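Local coordinates for Carboxylesterase/phospholipase family protein (Francisella tularensis subsp. tularensis, PDB 4F21) that probably hydrolyses carboxylic ester bonds as a serine hydrolase of the AB hydrolase 2 family, at residues Arg37-Trp42 against Glu132-Ala137; Gly138-Gly143 against Met224-Cys229; Ala146-Ile151 against Tyr166-Asp171; Pro185-His190 against Glu217-Val222. All blocks are in the same frame, centred on the assembly; numbering follows the deposited sequence.

Overall arrangement
Following the chain from its N terminus, contact 1 comes first: it pairs the strand of 37-42 with that of 132-137, closing a loop of 89 residues. The second strand runs straight on into contact 2, whose segments 138-143 and 224-229 close a loop of 80 residues by bringing the end of that strand to the loop before the last helix. Contacts 3 and 4 nest one after the other inside this second loop, and no loops cross. Contact 3 joins helix 144-150 to the chain entering helix 170-173, while contact 4 pairs the last two strands of the sheet. Leu136 of contact 1 packs on the helix of contact 3, and Met224 of contact 2 touches His190 of contact 4.

Contact 1: residues Arg37-Trp42 against Glu132-Ala137; sequences RFCVIW and ENIILA
Strands 38-42 and 134-137 run parallel, their axes 4.6 Å apart at the closest and 17° from one another, with Cys39 beside Ile134 and Trp42 beside Ala137. The bonds alternate as a parallel pair requires. Asn133 O accepts from Cys39 N (3.0 Å), and Cys39 O then receives Ile135 N (2.9 Å). Ile135 O in turn binds Ile41 N, and Ala137 N closes the series on Ile41 O. The CA of Ile134 also comes close to Cys39 O, at 3.2 Å, as a CA-H...O contact. These are neighbouring central strands in the twisted, mostly parallel sheet of the alpha/beta-hydrolase fold, so both faces are buried and beta-branched or otherwise apolar residues suit them. Cys39, Ile41, Ile134 and Leu136 share the face packed by helix 111-126. There Ile41 and Leu136 lie side by side, with Leu136 CD2 3.7 Å from Ile41 CB, and Ile134 CG2 meets Ile41 CG1 at 3.8 Å. Leu136 turns CG away from its carbonyl carbon (chi1 -57°), which lets CD2 lean across. On the other face, toward helix 230-243, the small Ala137 gives the Trp42 indole room: CE3 rests 3.6 Å from Ala137 CB. At the start of the pair, Asn133 ND2 approaches the Phe38 ring obliquely, amide and ring planes only 12° apart, while Phe244 stacks on that ring.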
loop_
_atom_site.group_PDB
_atom_site.type_symbol
_atom_site.label_atom_id
_atom_site.label_comp_id
_atom_site.label_asym_id
_atom_site.label_seq_id
_atom_site.Cartn_x
_atom_site.Cartn_y
_atom_site.Cartn_z
ATOM N N ARG A 37 1.754 -20.289 -3.469
ATOM C CA ARG A 37 0.621 -20.120 -4.363
ATOM C C ARG A 37 0.185 -18.661 -4.325
ATOM O O ARG A 37 -0.404 -18.151 -5.278
ATOM C CB ARG A 37 -0.526 -21.052 -3.949
ATOM C CG ARG A 37 -1.642 -21.191 -4.981
ATOM C CD ARG A 37 -2.432 -22.485 -4.788
ATOM N NE ARG A 37 -3.084 -22.568 -3.482
ATOM C CZ ARG A 37 -4.343 -22.208 -3.247
ATOM N NH1 ARG A 37 -5.092 -21.729 -4.230
ATOM N NH2 ARG A 37 -4.854 -22.318 -2.028
ATOM N N PHE A 38 0.501 -17.992 -3.220
ATOM C CA PHE A 38 0.114 -16.599 -3.015
ATOM C C PHE A 38 1.327 -15.743 -2.671
ATOM O O PHE A 38 2.399 -16.269 -2.380
ATOM C CB PHE A 38 -0.934 -16.501 -1.908
ATOM C CG PHE A 38 -2.133 -17.385 -2.128
ATOM C CD1 PHE A 38 -3.023 -17.123 -3.155
ATOM C CD2 PHE A 38 -2.373 -18.470 -1.303
ATOM C CE1 PHE A 38 -4.123 -17.928 -3.357
ATOM C CE2 PHE A 38 -3.475 -19.279 -1.503
ATOM C CZ PHE A 38 -4.349 -19.007 -2.531
ATOM N N CYS A 39 1.160 -14.423 -2.709
ATOM C CA CYS A 39 2.270 -13.513 -2.430
ATOM C C CYS A 39 1.811 -12.143 -1.933
ATOM O O CYS A 39 0.844 -11.575 -2.435
ATOM C CB CYS A 39 3.162 -13.356 -3.666
ATOM S SG CYS A 39 4.635 -12.334 -3.414
ATOM N N VAL A 40 2.510 -11.619 -0.933
ATOM C CA VAL A 40 2.201 -10.294 -0.412
ATOM C C VAL A 40 3.424 -9.391 -0.477
ATOM O O VAL A 40 4.427 -9.626 0.203
ATOM C CB VAL A 40 1.678 -10.339 1.040
ATOM C CG1 VAL A 40 1.078 -8.990 1.426
ATOM C CG2 VAL A 40 0.646 -11.435 1.200
ATOM N N ILE A 41 3.338 -8.362 -1.313
ATOM C CA ILE A 41 4.392 -7.371 -1.407
ATOM C C ILE A 41 4.114 -6.252 -0.409
ATOM O O ILE A 41 3.193 -5.456 -0.597
ATOM C CB ILE A 41 4.508 -6.816 -2.835
ATOM C CG1 ILE A 41 4.701 -7.968 -3.822
ATOM C CG2 ILE A 41 5.655 -5.824 -2.937
ATOM C CD1 ILE A 41 4.917 -7.530 -5.250
ATOM N N TRP A 42 4.906 -6.220 0.663
ATOM C CA TRP A 42 4.749 -5.246 1.741
ATOM C C TRP A 42 5.788 -4.132 1.631
ATOM O O TRP A 42 6.989 -4.373 1.772
ATOM C CB TRP A 42 4.872 -5.936 3.103
ATOM C CG TRP A 42 4.416 -5.088 4.256
ATOM C CD1 TRP A 42 5.132 -4.118 4.895
ATOM C CD2 TRP A 42 3.141 -5.141 4.910
ATOM N NE1 TRP A 42 4.381 -3.559 5.900
ATOM C CE2 TRP A 42 3.156 -4.171 5.932
ATOM C CE3 TRP A 42 1.987 -5.912 4.729
ATOM C CZ2 TRP A 42 2.062 -3.949 6.767
ATOM C CZ3 TRP A 42 0.902 -5.691 5.561
ATOM C CH2 TRP A 42 0.948 -4.719 6.567
ATOM N N GLU A 132 -3.113 -11.991 -9.956
ATOM C CA GLU A 132 -4.304 -11.804 -9.135
ATOM C C GLU A 132 -4.124 -12.452 -7.770
ATOM O O GLU A 132 -5.006 -12.367 -6.915
ATOM C CB GLU A 132 -5.538 -12.389 -9.823
ATOM C CG GLU A 132 -5.407 -12.537 -11.331
ATOM C CD GLU A 132 -4.829 -13.877 -11.739
ATOM O OE1 GLU A 132 -5.439 -14.913 -11.399
ATOM O OE2 GLU A 132 -3.764 -13.893 -12.398
ATOM N N ASN A 133 -2.984 -13.111 -7.579
ATOM C CA ASN A 133 -2.669 -13.766 -6.316
ATOM C C ASN A 133 -1.535 -13.052 -5.595
ATOM O O ASN A 133 -0.933 -13.596 -4.667
ATOM C CB ASN A 133 -2.314 -15.237 -6.538
ATOM C CG ASN A 133 -3.427 -16.009 -7.217
ATOM O OD1 ASN A 133 -4.032 -15.536 -8.180
ATOM N ND2 ASN A 133 -3.711 -17.203 -6.711
ATOM N N ILE A 134 -1.243 -11.835 -6.042
ATOM C CA ILE A 134 -0.275 -10.977 -5.374
ATOM C C ILE A 134 -0.986 -9.755 -4.806
ATOM O O ILE A 134 -1.777 -9.118 -5.499
ATOM C CB ILE A 134 0.824 -10.503 -6.335
ATOM C CG1 ILE A 134 1.420 -11.687 -7.097
ATOM C CG2 ILE A 134 1.904 -9.749 -5.574
ATOM C CD1 ILE A 134 2.450 -11.287 -8.127
ATOM N N ILE A 135 -0.709 -9.438 -3.543
ATOM C CA ILE A 135 -1.321 -8.282 -2.892
ATOM C C ILE A 135 -0.298 -7.186 -2.595
ATOM O O ILE A 135 0.749 -7.445 -2.002
ATOM C CB ILE A 135 -2.017 -8.676 -1.575
ATOM C CG1 ILE A 135 -3.204 -9.599 -1.843
ATOM C CG2 ILE A 135 -2.493 -7.443 -0.823
ATOM C CD1 ILE A 135 -3.985 -9.937 -0.592
ATOM N N LEU A 136 -0.611 -5.961 -3.009
ATOM C CA LEU A 136 0.234 -4.809 -2.711
ATOM C C LEU A 136 -0.251 -4.073 -1.461
ATOM O O LEU A 136 -1.280 -3.395 -1.479
ATOM C CB LEU A 136 0.284 -3.850 -3.904
ATOM C CG LEU A 136 0.774 -4.455 -5.221
ATOM C CD1 LEU A 136 0.686 -3.445 -6.356
ATOM C CD2 LEU A 136 2.194 -4.973 -5.070
ATOM N N ALA A 137 0.494 -4.215 -0.372
ATOM C CA ALA A 137 0.170 -3.527 0.869
ATOM C C ALA A 137 1.199 -2.438 1.135
ATOM O O ALA A 137 2.382 -2.607 0.837
ATOM C CB ALA A 137 0.132 -4.509 2.024
#

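Contact 2: residues Gly138-Gly143 against Met224-Cys229; sequences GFSQGG and MQHSVC
Ser140 meets His226 at the nucleophile elbow of the alpha/beta-hydrolase fold, the Gly-X-Ser-X-Gly turn formed here by Gly138 to Gly142. The turn is a type II' beta turn from Phe139 to Gly142, closed by Gly142 N on Phe139 O at 2.9 Å. Ser140 takes its second position, with a positive phi of 55° that lifts the side chain off the end of the strand. Glycines fit around it because they add no bulk: Gly138 and Gly143 pass each other closely where the strand bends back toward its helix. Opposite, His226 is the centre of an inverse gamma turn in the loop leading to helix 230-243. Its CG lies anti to the backbone N (chi1 -160°), and this rotamer sends the imidazole across to the serine. Ser140 OG lies in the ring plane at the edge, 2.9 Å from His226 NE2, in a hydrogen bond whose donor is not settled. The OG position is somewhat less sure than the rest, since it is crowded in the model. Phe139 CZ lies over one face of the imidazole, toward its rim, 4.0 Å from His226 NE2, the two ring planes 39° apart. The Phe139 ring also receives Ser227 O at its edge, 3.8 Å from CE1, and Val228 CG2 lies 4.0 Å from CD1. The far imidazole nitrogen, ND1, bonds to Asp194 OD2. The chain of contacts from Ser140 through His226 to Asp194 fits a charge-relay triad, in which the histidine would probably draw the proton from the serine during nucleophilic attack.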
loop_
_atom_site.group_PDB
_atom_site.type_symbol
_atom_site.label_atom_id
_atom_site.label_comp_id
_atom_site.label_asym_id
_atom_site.label_seq_id
_atom_site.Cartn_x
_atom_site.Cartn_y
_atom_site.Cartn_z
ATOM N N GLY A 138 0.751 -1.319 1.694
ATOM C CA GLY A 138 1.652 -0.219 1.972
ATOM C C GLY A 138 1.324 0.507 3.259
ATOM O O GLY A 138 0.163 0.589 3.649
ATOM N N PHE A 139 2.354 1.024 3.922
ATOM C CA PHE A 139 2.169 1.828 5.124
ATOM C C PHE A 139 2.807 3.207 4.963
ATOM O O PHE A 139 3.948 3.323 4.507
ATOM C CB PHE A 139 2.749 1.120 6.353
ATOM C CG PHE A 139 2.769 1.976 7.594
ATOM C CD1 PHE A 139 1.639 2.103 8.382
ATOM C CD2 PHE A 139 3.917 2.653 7.971
ATOM C CE1 PHE A 139 1.654 2.890 9.520
ATOM C CE2 PHE A 139 3.938 3.442 9.106
ATOM C CZ PHE A 139 2.809 3.558 9.881
ATOM N N SER A 140 2.054 4.239 5.334
ATOM C CA SER A 140 2.553 5.613 5.380
ATOM C C SER A 140 3.146 6.028 4.042
ATOM O O SER A 140 2.445 6.109 3.035
ATOM C CB SER A 140 3.593 5.768 6.496
ATOM O OG SER A 140 4.092 7.090 6.565
ATOM N N GLN A 141 4.449 6.290 4.048
ATOM C CA GLN A 141 5.161 6.753 2.865
ATOM C C GLN A 141 5.045 5.738 1.735
ATOM O O GLN A 141 4.980 6.100 0.563
ATOM C CB GLN A 141 6.633 6.975 3.210
ATOM C CG GLN A 141 7.379 7.884 2.257
ATOM C CD GLN A 141 8.805 8.136 2.704
ATOM O OE1 GLN A 141 9.378 7.353 3.463
ATOM N NE2 GLN A 141 9.385 9.238 2.241
ATOM N N GLY A 142 5.011 4.462 2.104
ATOM C CA GLY A 142 4.966 3.386 1.135
ATOM C C GLY A 142 3.595 3.149 0.539
ATOM O O GLY A 142 3.483 2.720 -0.611
ATOM N N GLY A 143 2.555 3.440 1.315
ATOM C CA GLY A 143 1.184 3.172 0.910
ATOM C C GLY A 143 0.771 3.802 -0.408
ATOM O O GLY A 143 -0.202 3.378 -1.034
ATOM N N MET A 224 -5.667 5.591 17.886
ATOM C CA MET A 224 -4.443 5.243 17.178
ATOM C C MET A 224 -3.898 6.432 16.395
ATOM O O MET A 224 -4.654 7.195 15.786
ATOM C CB MET A 224 -4.674 4.061 16.236
ATOM C CG MET A 224 -3.391 3.398 15.782
ATOM S SD MET A 224 -3.660 2.066 14.610
ATOM C CE MET A 224 -4.093 2.995 13.146
ATOM N N GLN A 225 -2.578 6.582 16.408
ATOM C CA GLN A 225 -1.922 7.653 15.669
ATOM C C GLN A 225 -1.273 7.108 14.400
ATOM O O GLN A 225 -1.907 6.394 13.625
ATOM C CB GLN A 225 -0.873 8.344 16.542
ATOM C CG GLN A 225 -1.380 8.750 17.916
ATOM C CD GLN A 225 -0.751 10.036 18.414
ATOM O OE1 GLN A 225 0.184 10.013 19.214
ATOM N NE2 GLN A 225 -1.262 11.166 17.941
ATOM N N HIS A 226 -0.003 7.447 14.197
ATOM C CA HIS A 226 0.739 6.966 13.038
ATOM C C HIS A 226 1.440 5.651 13.360
ATOM O O HIS A 226 2.645 5.623 13.609
ATOM C CB HIS A 226 1.762 8.010 12.585
ATOM C CG HIS A 226 2.223 7.829 11.172
ATOM N ND1 HIS A 226 1.361 7.864 10.097
ATOM C CD2 HIS A 226 3.457 7.611 10.658
ATOM C CE1 HIS A 226 2.044 7.676 8.982
ATOM N NE2 HIS A 226 3.318 7.519 9.294
ATOM N N SER A 227 0.676 4.563 13.356
ATOM C CA SER A 227 1.213 3.251 13.687
ATOM C C SER A 227 0.279 2.131 13.239
ATOM O O SER A 227 -0.675 2.363 12.502
ATOM C CB SER A 227 1.446 3.153 15.195
ATOM O OG SER A 227 0.253 3.417 15.918
ATOM N N VAL A 228 0.565 0.915 13.693
ATOM C CA VAL A 228 -0.297 -0.234 13.442
ATOM C C VAL A 228 -0.607 -0.924 14.761
ATOM O O VAL A 228 0.306 -1.304 15.495
ATOM C CB VAL A 228 0.378 -1.245 12.485
ATOM C CG1 VAL A 228 -0.411 -2.536 12.406
ATOM C CG2 VAL A 228 0.551 -0.640 11.097
ATOM N N CYS A 229 -1.895 -1.087 15.056
ATOM C CA CYS A 229 -2.329 -1.702 16.307
ATOM C C CYS A 229 -2.691 -3.178 16.141
ATOM O O CYS A 229 -2.520 -3.766 15.072
ATOM C CB CYS A 229 -3.501 -0.933 16.907
ATOM S SG CYS A 229 -4.991 -0.997 15.909
#

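Contact 3: residues Ala146-Ile151 against Tyr166-Asp171; sequences ATYTAI and YLPAWD
Tyr148 reaches out from helix 144-150 and inserts its ring among Leu167, Pro168 and Trp170. At chi1 -88° the ring is swung beyond the usual position beside the backbone N, and it carries its hydroxyl into the turn that precedes helix 170-173. Leu167 CD1 sits over one face, 4.2 Å from the ring centroid and 20° off the normal, a CH-pi contact; a branched leucine can spread a methyl over the ring in this way. Its own chi1 of -147° lies off the common positions, so the methyl is brought there by a somewhat unusual conformation. Pro168 O lies in the plane of the ring at its edge, where the tyrosine hydroxyl is modelled as its hydrogen-bond donor; the Tyr148 OH to Pro168 O distance of 2.3 Å is too short to trust as it stands. The Trp170 indole crosses the tyrosine obliquely, with CE3 at the edge of the phenol ring, 4.0 Å from Tyr148 CE1. Pro168 CD in turn sits over the centre of the Tyr166 ring, 4.1 Å above its plane. Ala169, the N-cap of helix 170-173, has positive phi and psi, a conformation less usual for a residue with a CB. Phe173 stacks on the tyrosine ring, and the cluster lies between helix 111-126, which touches Tyr148, and helix 199-210, which touches Leu167 and Trp170, while Thr147 rests on strand 159-163.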
loop_
_atom_site.group_PDB
_atom_site.type_symbol
_atom_site.label_atom_id
_atom_site.label_comp_id
_atom_site.label_asym_id
_atom_site.label_seq_id
_atom_site.Cartn_x
_atom_site.Cartn_y
_atom_site.Cartn_z
ATOM N N ALA A 146 1.563 1.469 -3.594
ATOM C CA ALA A 146 0.803 0.226 -3.692
ATOM C C ALA A 146 -0.513 0.445 -4.426
ATOM O O ALA A 146 -0.889 -0.333 -5.307
ATOM C CB ALA A 146 0.550 -0.350 -2.313
ATOM N N THR A 147 -1.210 1.511 -4.049
ATOM C CA THR A 147 -2.492 1.847 -4.652
ATOM C C THR A 147 -2.297 2.271 -6.101
ATOM O O THR A 147 -2.749 1.580 -7.018
ATOM C CB THR A 147 -3.214 2.954 -3.854
ATOM O OG1 THR A 147 -3.551 2.459 -2.552
ATOM C CG2 THR A 147 -4.484 3.383 -4.555
ATOM N N TYR A 148 -1.598 3.392 -6.291
ATOM C CA TYR A 148 -1.300 3.946 -7.617
ATOM C C TYR A 148 -0.796 2.906 -8.604
ATOM O O TYR A 148 -1.171 2.923 -9.774
ATOM C CB TYR A 148 -0.264 5.069 -7.516
ATOM C CG TYR A 148 -0.847 6.441 -7.261
ATOM C CD1 TYR A 148 -2.080 6.806 -7.783
ATOM C CD2 TYR A 148 -0.157 7.373 -6.498
ATOM C CE1 TYR A 148 -2.610 8.059 -7.549
ATOM C CE2 TYR A 148 -0.676 8.624 -6.261
ATOM C CZ TYR A 148 -1.902 8.964 -6.788
ATOM O OH TYR A 148 -2.417 10.214 -6.545
ATOM N N THR A 149 0.065 2.012 -8.129
ATOM C CA THR A 149 0.568 0.926 -8.956
ATOM C C THR A 149 -0.575 0.040 -9.440
ATOM O O THR A 149 -0.781 -0.123 -10.645
ATOM C CB THR A 149 1.583 0.058 -8.188
ATOM O OG1 THR A 149 2.733 0.845 -7.858
ATOM C CG2 THR A 149 2.008 -1.138 -9.030
ATOM N N ALA A 150 -1.332 -0.503 -8.491
ATOM C CA ALA A 150 -2.373 -1.475 -8.806
ATOM C C ALA A 150 -3.452 -0.902 -9.720
ATOM O O ALA A 150 -3.979 -1.604 -10.583
ATOM C CB ALA A 150 -2.984 -2.030 -7.531
ATOM N N ILE A 151 -3.768 0.375 -9.537
ATOM C CA ILE A 151 -4.800 1.016 -10.345
ATOM C C ILE A 151 -4.270 1.495 -11.695
ATOM O O ILE A 151 -5.035 1.984 -12.522
ATOM C CB ILE A 151 -5.478 2.184 -9.600
ATOM C CG1 ILE A 151 -4.514 3.359 -9.450
ATOM C CG2 ILE A 151 -5.991 1.728 -8.243
ATOM C CD1 ILE A 151 -5.147 4.569 -8.804
ATOM N N TYR A 166 -1.921 8.893 2.531
ATOM C CA TYR A 166 -2.688 9.850 1.745
ATOM C C TYR A 166 -2.510 9.595 0.248
ATOM O O TYR A 166 -1.770 8.699 -0.149
ATOM C CB TYR A 166 -2.290 11.288 2.107
ATOM C CG TYR A 166 -0.898 11.709 1.671
ATOM C CD1 TYR A 166 0.200 10.876 1.844
ATOM C CD2 TYR A 166 -0.686 12.949 1.085
ATOM C CE1 TYR A 166 1.464 11.266 1.443
ATOM C CE2 TYR A 166 0.571 13.347 0.683
ATOM C CZ TYR A 166 1.643 12.505 0.864
ATOM O OH TYR A 166 2.897 12.905 0.458
ATOM N N LEU A 167 -3.191 10.384 -0.577
ATOM C CA LEU A 167 -3.150 10.190 -2.022
ATOM C C LEU A 167 -2.619 11.434 -2.731
ATOM O O LEU A 167 -3.399 12.283 -3.160
ATOM C CB LEU A 167 -4.545 9.837 -2.538
ATOM C CG LEU A 167 -4.647 8.899 -3.740
ATOM C CD1 LEU A 167 -3.770 7.675 -3.538
ATOM C CD2 LEU A 167 -6.090 8.481 -3.960
ATOM N N PRO A 168 -1.285 11.544 -2.858
ATOM C CA PRO A 168 -0.631 12.717 -3.448
ATOM C C PRO A 168 -0.628 12.671 -4.969
ATOM O O PRO A 168 -0.813 11.600 -5.546
ATOM C CB PRO A 168 0.804 12.593 -2.938
ATOM C CG PRO A 168 1.020 11.134 -2.865
ATOM C CD PRO A 168 -0.300 10.536 -2.428
ATOM N N ALA A 169 -0.414 13.826 -5.596
ATOM C CA ALA A 169 -0.335 13.934 -7.052
ATOM C C ALA A 169 -1.512 13.262 -7.751
ATOM O O ALA A 169 -1.353 12.659 -8.812
ATOM C CB ALA A 169 0.984 13.366 -7.561
ATOM N N TRP A 170 -2.691 13.369 -7.145
ATOM C CA TRP A 170 -3.899 12.758 -7.687
ATOM C C TRP A 170 -4.213 13.285 -9.085
ATOM O O TRP A 170 -4.815 12.585 -9.895
ATOM C CB TRP A 170 -5.082 12.971 -6.736
ATOM C CG TRP A 170 -6.401 12.477 -7.265
ATOM C CD1 TRP A 170 -7.452 13.240 -7.687
ATOM C CD2 TRP A 170 -6.807 11.112 -7.430
ATOM N NE1 TRP A 170 -8.484 12.435 -8.100
ATOM C CE2 TRP A 170 -8.114 11.125 -7.954
ATOM C CE3 TRP A 170 -6.191 9.882 -7.184
ATOM C CZ2 TRP A 170 -8.816 9.957 -8.235
ATOM C CZ3 TRP A 170 -6.891 8.724 -7.462
ATOM C CH2 TRP A 170 -8.189 8.769 -7.982
ATOM N N ASP A 171 -3.787 14.512 -9.368
ATOM C CA ASP A 171 -3.981 15.103 -10.687
ATOM C C ASP A 171 -3.111 14.444 -11.760
ATOM O O ASP A 171 -3.538 14.293 -12.904
ATOM C CB ASP A 171 -3.731 16.613 -10.647
ATOM C CG ASP A 171 -4.962 17.398 -10.242
ATOM O OD1 ASP A 171 -5.863 16.804 -9.613
ATOM O OD2 ASP A 171 -5.031 18.607 -10.554
#

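Contact 4: residues Pro185-His190 against Glu217-Val222; sequences PILVCH and EYKHYV
Lys219 N and Val188 O are joined at 2.9 Å, and Tyr221 N and His190 O at the same distance, the two shortest of five backbone hydrogen bonds between strands 186-190 and 217-221. Val188 N on Glu217 O follows at 3.0 Å, whereas Glu217 N on Ile186 O and His190 N on Lys219 O are both longer at 3.3 Å; in the latter the donor stands 35° out of the carbonyl plane. The strands are 17° apart and parallel, as the two ends of a beta-alpha-beta crossover through helix 199-210 must be, and the second is the outermost strand of the alpha/beta-hydrolase sheet. This explains the mixed residue types: the inner strand is largely apolar up to His190, while the outer one bears Glu217, Lys219 and His220. Val188 and Tyr218 share the face under helix 199-210, where Val188 CG1 lies 3.9 Å from Tyr218 CD1. The Tyr218 hydroxyl arrives near His190 CB, and His190 sends its NE2 to Leu197 O. On the face toward helix 230-243, Leu187 crosses the Lys219 chain at about a right angle, CD1 to CD 3.9 Å. Lys219 suits this margin: its long methylene stem covers the leucine while its ammonium group extends past it, with a long, weak ion pair to Asp235. Tyr221, with CG anti to its carbonyl carbon (chi1 -59°), brings a ring edge to Cys189, CE1 to CB 4.1 Å, and its hydroxyl bonds to Asp235 on helix 230-243.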
loop_
_atom_site.group_PDB
_atom_site.type_symbol
_atom_site.label_atom_id
_atom_site.label_comp_id
_atom_site.label_asym_id
_atom_site.label_seq_id
_atom_site.Cartn_x
_atom_site.Cartn_y
_atom_site.Cartn_z
ATOM N N PRO A 185 -10.198 -6.195 -4.388
ATOM C CA PRO A 185 -10.248 -6.016 -2.934
ATOM C C PRO A 185 -9.248 -4.988 -2.408
ATOM O O PRO A 185 -8.047 -5.243 -2.384
ATOM C CB PRO A 185 -9.890 -7.406 -2.410
ATOM C CG PRO A 185 -10.378 -8.325 -3.464
ATOM C CD PRO A 185 -10.102 -7.618 -4.759
ATOM N N ILE A 186 -9.751 -3.834 -1.986
ATOM C CA ILE A 186 -8.906 -2.797 -1.411
ATOM C C ILE A 186 -9.255 -2.595 0.055
ATOM O O ILE A 186 -10.424 -2.453 0.413
ATOM C CB ILE A 186 -9.058 -1.459 -2.161
ATOM C CG1 ILE A 186 -8.637 -1.620 -3.623
ATOM C CG2 ILE A 186 -8.234 -0.369 -1.485
ATOM C CD1 ILE A 186 -8.773 -0.362 -4.445
ATOM N N LEU A 187 -8.235 -2.600 0.904
ATOM C CA LEU A 187 -8.424 -2.332 2.322
ATOM C C LEU A 187 -7.700 -1.059 2.710
ATOM O O LEU A 187 -6.480 -0.969 2.598
ATOM C CB LEU A 187 -7.910 -3.492 3.173
ATOM C CG LEU A 187 -7.922 -3.251 4.686
ATOM C CD1 LEU A 187 -9.344 -3.075 5.202
ATOM C CD2 LEU A 187 -7.216 -4.378 5.425
ATOM N N VAL A 188 -8.463 -0.074 3.165
ATOM C CA VAL A 188 -7.889 1.159 3.675
ATOM C C VAL A 188 -7.985 1.155 5.193
ATOM O O VAL A 188 -9.049 0.893 5.751
ATOM C CB VAL A 188 -8.631 2.393 3.130
ATOM C CG1 VAL A 188 -7.907 3.668 3.531
ATOM C CG2 VAL A 188 -8.760 2.306 1.623
ATOM N N CYS A 189 -6.867 1.428 5.857
ATOM C CA CYS A 189 -6.847 1.568 7.310
ATOM C C CYS A 189 -6.198 2.898 7.671
ATOM O O CYS A 189 -5.303 3.361 6.966
ATOM C CB CYS A 189 -6.078 0.414 7.959
ATOM S SG CYS A 189 -6.775 -1.237 7.683
ATOM N N HIS A 190 -6.647 3.518 8.759
ATOM C CA HIS A 190 -6.097 4.813 9.158
ATOM C C HIS A 190 -6.356 5.172 10.622
ATOM O O HIS A 190 -7.404 4.850 11.179
ATOM C CB HIS A 190 -6.625 5.927 8.246
ATOM C CG HIS A 190 -5.645 7.038 8.029
ATOM N ND1 HIS A 190 -5.063 7.289 6.805
ATOM C CD2 HIS A 190 -5.131 7.952 8.884
ATOM C CE1 HIS A 190 -4.241 8.318 6.913
ATOM N NE2 HIS A 190 -4.263 8.738 8.165
ATOM N N GLU A 217 -13.085 -1.070 1.683
ATOM C CA GLU A 217 -13.471 -1.016 3.086
ATOM C C GLU A 217 -12.632 0.036 3.789
ATOM O O GLU A 217 -11.405 -0.043 3.787
ATOM C CB GLU A 217 -13.234 -2.367 3.763
ATOM C CG GLU A 217 -14.257 -3.444 3.452
ATOM C CD GLU A 217 -13.859 -4.786 4.036
ATOM O OE1 GLU A 217 -12.672 -5.160 3.904
ATOM O OE2 GLU A 217 -14.725 -5.461 4.636
ATOM N N TYR A 218 -13.285 1.027 4.383
ATOM C CA TYR A 218 -12.568 2.029 5.158
ATOM C C TYR A 218 -12.658 1.704 6.646
ATOM O O TYR A 218 -13.742 1.717 7.231
ATOM C CB TYR A 218 -13.098 3.437 4.881
ATOM C CG TYR A 218 -12.337 4.516 5.620
ATOM C CD1 TYR A 218 -11.231 5.126 5.046
ATOM C CD2 TYR A 218 -12.716 4.913 6.898
ATOM C CE1 TYR A 218 -10.528 6.102 5.719
ATOM C CE2 TYR A 218 -12.019 5.886 7.578
ATOM C CZ TYR A 218 -10.926 6.478 6.986
ATOM O OH TYR A 218 -10.230 7.451 7.661
ATOM N N LYS A 219 -11.512 1.415 7.253
ATOM C CA LYS A 219 -11.468 1.037 8.658
ATOM C C LYS A 219 -10.553 1.958 9.458
ATOM O O LYS A 219 -9.336 1.776 9.470
ATOM C CB LYS A 219 -11.006 -0.417 8.798
ATOM C CG LYS A 219 -11.734 -1.377 7.875
ATOM C CD LYS A 219 -11.639 -2.808 8.361
ATOM C CE LYS A 219 -12.589 -3.702 7.583
ATOM N NZ LYS A 219 -12.669 -5.069 8.162
ATOM N N HIS A 220 -11.135 2.950 10.128
ATOM C CA HIS A 220 -10.343 3.838 10.972
ATOM C C HIS A 220 -10.344 3.377 12.425
ATOM O O HIS A 220 -11.303 2.763 12.890
ATOM C CB HIS A 220 -10.803 5.299 10.855
ATOM C CG HIS A 220 -12.114 5.585 11.517
ATOM N ND1 HIS A 220 -13.269 5.836 10.804
ATOM C CD2 HIS A 220 -12.453 5.678 12.825
ATOM C CE1 HIS A 220 -14.260 6.062 11.645
ATOM N NE2 HIS A 220 -13.794 5.969 12.877
ATOM N N TYR A 221 -9.262 3.676 13.137
ATOM C CA TYR A 221 -9.110 3.236 14.520
ATOM C C TYR A 221 -8.973 4.419 15.477
ATOM O O TYR A 221 -8.055 5.225 15.355
ATOM C CB TYR A 221 -7.913 2.284 14.645
ATOM C CG TYR A 221 -8.038 1.059 13.767
ATOM C CD1 TYR A 221 -7.644 1.091 12.434
ATOM C CD2 TYR A 221 -8.566 -0.124 14.265
ATOM C CE1 TYR A 221 -7.769 -0.021 11.621
ATOM C CE2 TYR A 221 -8.693 -1.243 13.460
ATOM C CZ TYR A 221 -8.293 -1.186 12.140
ATOM O OH TYR A 221 -8.416 -2.295 11.336
ATOM N N VAL A 222 -9.903 4.524 16.421
ATOM C CA VAL A 222 -9.900 5.625 17.373
ATOM C C VAL A 222 -8.664 5.540 18.259
ATOM O O VAL A 222 -8.193 4.448 18.577
ATOM C CB VAL A 222 -11.173 5.623 18.249
ATOM C CG1 VAL A 222 -11.304 6.940 19.019
ATOM C CG2 VAL A 222 -12.405 5.382 17.390
#